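PDB 3PF6: hypothetical protein PP-LUZ7_gp033 from Pseudomonas phage LUZ7, which is of unknown function, a small two-helix DUF6833-family protein of a double-stranded DNA phage, found as a two-chain assembly in the crystal. Local coordinates for residues D24-A29 and D40-L45. Numbering follows the deposited sequence.
Sequences DALEEA and DFMRAL
Phe41 reaches from helix 38-58 across to the backbone of helix 22-32, its CG anti to the backbone N (chi1 178°), so that the far end of the ring arrives between Leu26 and Ala29. There Phe41 CZ lies 3.4 Å from Leu26 O and Phe41 CE1 3.7 Å from Ala29 C, both met obliquely. The methyl CB of Ala29 touches the same rim, 3.8 Å from Phe41 CZ. Leu45, one turn further along, lays its CD2 over one face of the Phe41 ring, 3.9 Å above the plane and displaced toward the rim. Leu26, its CG anti to the carbonyl carbon (chi1 -69°), slides past Leu45 in the opposite direction, so that Leu26 CD2 rests 3.7 Å from Leu45 CB; that same methyl approaches Phe41 CE2 at 4.1 Å. Met42, present as selenomethionine, makes a looser apolar contact with Leu26 CD2 through its selenium. Side chains thus bridge segment axes that pass 11.6 Å apart, their N-to-C directions 125° from each other. The contact packs helix 22-32 obliquely across the first turns of the long helix 38-58, while Tyr48 of the second subunit packs on Ala25 and Leu26, and Tyr16 of that subunit on Met42.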
ATOM      1  N   ASP A  24       0.921  12.118  -1.595  1.00 12.46           N
ATOM      2  CA  ASP A  24       0.293  12.444  -0.316  1.00 12.56           C
ATOM      3  C   ASP A  24       0.086  11.195   0.538  1.00 10.00           C
ATOM      4  O   ASP A  24       0.254  11.224   1.755  1.00 11.17           O
ATOM      5  CB  ASP A  24      -1.075  13.113  -0.551  1.00 12.68           C
ATOM      6  CG  ASP A  24      -0.964  14.477  -1.220  1.00 18.68           C
ATOM      7  OD1 ASP A  24      -1.035  15.489  -0.530  1.00 22.84           O
ATOM      8  OD2 ASP A  24      -0.751  14.522  -2.450  1.00 24.51           O
ATOM      9  N   ALA A  25      -0.319  10.087  -0.107  1.00  9.74           N
ATOM     10  CA  ALA A  25      -0.564   8.834   0.615  1.00  9.27           C
ATOM     11  C   ALA A  25       0.731   8.323   1.244  1.00  9.19           C
ATOM     12  O   ALA A  25       0.747   7.787   2.353  1.00 10.97           O
ATOM     13  CB  ALA A  25      -1.149   7.769  -0.351  1.00  9.02           C
ATOM     14  N   LEU A  26       1.848   8.482   0.525  1.00  9.12           N
ATOM     15  CA  LEU A  26       3.141   8.114   1.083  1.00  8.97           C
ATOM     16  C   LEU A  26       3.538   9.009   2.250  1.00 10.09           C
ATOM     17  O   LEU A  26       3.951   8.523   3.303  1.00 10.78           O
ATOM     18  CB  LEU A  26       4.241   8.123   0.003  1.00  9.78           C
ATOM     19  CG  LEU A  26       4.125   7.020  -1.053  1.00  9.19           C
ATOM     20  CD1 LEU A  26       5.092   7.330  -2.195  1.00 12.59           C
ATOM     21  CD2 LEU A  26       4.345   5.624  -0.445  1.00 12.29           C
ATOM     22  N   GLU A  27       3.352  10.309   2.080  1.00 10.95           N
ATOM     23  CA  GLU A  27       3.593  11.269   3.173  1.00 12.37           C
ATOM     24  C   GLU A  27       2.822  10.894   4.452  1.00 12.42           C
ATOM     25  O   GLU A  27       3.363  10.884   5.555  1.00 13.30           O
ATOM     26  CB  GLU A  27       3.225  12.686   2.717  1.00 14.32           C
ATOM     27  CG  GLU A  27       4.185  13.255   1.674  1.00 17.72           C
ATOM     28  CD  GLU A  27       3.683  14.501   0.951  1.00 25.33           C
ATOM     29  OE1 GLU A  27       2.561  14.987   1.250  1.00 28.67           O
ATOM     30  OE2 GLU A  27       4.434  15.000   0.073  1.00 27.87           O
ATOM     31  N   GLU A  28       1.548  10.575   4.298  1.00 11.29           N
ATOM     32  CA  GLU A  28       0.701  10.270   5.443  1.00 12.55           C
ATOM     33  C   GLU A  28       1.048   8.924   6.052  1.00 12.10           C
ATOM     34  O   GLU A  28       1.043   8.771   7.264  1.00 12.56           O
ATOM     35  CB  GLU A  28      -0.782  10.392   5.053  1.00 13.29           C
ATOM     36  CG  GLU A  28      -1.153  11.813   4.704  1.00 15.63           C
ATOM     37  CD  GLU A  28      -1.154  12.746   5.913  1.00 19.85           C
ATOM     38  OE1 GLU A  28      -1.502  12.300   7.025  1.00 22.40           O
ATOM     39  OE2 GLU A  28      -0.827  13.945   5.744  1.00 25.36           O
ATOM     40  N   ALA A  29       1.375   7.939   5.234  1.00 10.65           N
ATOM     41  CA  ALA A  29       1.845   6.683   5.756  1.00 10.70           C
ATOM     42  C   ALA A  29       3.153   6.858   6.533  1.00 11.28           C
ATOM     43  O   ALA A  29       3.350   6.208   7.575  1.00 11.92           O
ATOM     44  CB  ALA A  29       2.006   5.665   4.623  1.00 10.06           C
ATOM     45  N   ASP A  40      13.080   0.398   3.937  1.00 13.46           N
ATOM     46  CA  ASP A  40      12.065  -0.573   4.345  1.00 12.47           C
ATOM     47  C   ASP A  40      10.673  -0.006   4.073  1.00 10.96           C
ATOM     48  O   ASP A  40       9.769  -0.730   3.689  1.00 10.13           O
ATOM     49  CB  ASP A  40      12.195  -0.959   5.830  1.00 13.37           C
ATOM     50  CG  ASP A  40      13.385  -1.872   6.097  1.00 17.13           C
ATOM     51  OD1 ASP A  40      13.966  -2.433   5.128  1.00 19.66           O
ATOM     52  OD2 ASP A  40      13.722  -2.048   7.292  1.00 17.09           O
ATOM     53  N   PHE A  41      10.496   1.299   4.312  1.00 11.65           N
ATOM     54  CA  PHE A  41       9.212   1.956   4.079  1.00 10.50           C
ATOM     55  C   PHE A  41       8.805   1.820   2.610  1.00 10.92           C
ATOM     56  O   PHE A  41       7.684   1.422   2.294  1.00 10.58           O
ATOM     57  CB  PHE A  41       9.294   3.427   4.491  1.00 11.41           C
ATOM     58  CG  PHE A  41       8.034   4.182   4.252  1.00 10.66           C
ATOM     59  CD1 PHE A  41       6.986   4.094   5.155  1.00 12.51           C
ATOM     60  CD2 PHE A  41       7.892   4.987   3.119  1.00 11.61           C
ATOM     61  CE1 PHE A  41       5.804   4.789   4.932  1.00 12.86           C
ATOM     62  CE2 PHE A  41       6.706   5.698   2.888  1.00 13.11           C
ATOM     63  CZ  PHE A  41       5.663   5.582   3.790  1.00 12.59           C
HETATM   64  N   MSE A  42       9.728   2.158   1.699  1.00 10.31           N
HETATM   65  CA  MSE A  42       9.373   2.053   0.290  1.00 10.71           C
HETATM   66  C   MSE A  42       9.181   0.612  -0.135  1.00 10.35           C
HETATM   67  O   MSE A  42       8.344   0.330  -0.991  1.00 10.24           O
HETATM   68  CB  MSE A  42      10.417   2.750  -0.603  1.00 12.46           C
HETATM   69  CG  MSE A  42      10.449   4.243  -0.413  1.00 15.10           C
HETATM   70 SE   MSE A  42       8.758   5.125  -0.874  0.90 15.56          SE
HETATM   71  CE  MSE A  42       8.957   5.163  -2.808  1.00 17.23           C
ATOM     72  N   ARG A  43       9.947  -0.310   0.447  1.00  9.55           N
ATOM     73  CA  ARG A  43       9.779  -1.711   0.084  1.00  9.54           C
ATOM     74  C   ARG A  43       8.359  -2.177   0.439  1.00  8.83           C
ATOM     75  O   ARG A  43       7.712  -2.867  -0.354  1.00  9.07           O
ATOM     76  CB  ARG A  43      10.833  -2.598   0.736  1.00  9.89           C
ATOM     77  CG  ARG A  43      10.814  -4.041   0.276  1.00 11.66           C
ATOM     78  CD  ARG A  43      12.006  -4.804   0.792  1.00 14.14           C
ATOM     79  NE  ARG A  43      12.095  -6.155   0.221  1.00 16.64           N
ATOM     80  CZ  ARG A  43      12.522  -6.415  -1.018  1.00 17.82           C
ATOM     81  NH1 ARG A  43      12.914  -5.439  -1.822  1.00 19.06           N
ATOM     82  NH2 ARG A  43      12.558  -7.661  -1.442  1.00 22.79           N
ATOM     83  N   ALA A  44       7.888  -1.746   1.610  1.00  8.91           N
ATOM     84  CA  ALA A  44       6.558  -2.111   2.099  1.00  8.07           C
ATOM     85  C   ALA A  44       5.475  -1.465   1.234  1.00  8.94           C
ATOM     86  O   ALA A  44       4.565  -2.135   0.720  1.00  8.64           O
ATOM     87  CB  ALA A  44       6.399  -1.707   3.567  1.00  8.77           C
ATOM     88  N   LEU A  45       5.585  -0.164   1.053  1.00  8.89           N
ATOM     89  CA  LEU A  45       4.554   0.567   0.309  1.00  8.72           C
ATOM     90  C   LEU A  45       4.563   0.302  -1.195  1.00  8.83           C
ATOM     91  O   LEU A  45       3.506   0.110  -1.795  1.00  8.44           O
ATOM     92  CB  LEU A  45       4.616   2.078   0.613  1.00  9.83           C
ATOM     93  CG  LEU A  45       3.846   2.597   1.825  1.00  9.25           C
ATOM     94  CD1 LEU A  45       2.352   2.552   1.603  1.00 10.85           C
ATOM     95  CD2 LEU A  45       4.229   1.769   3.108  1.00  9.80           C
TER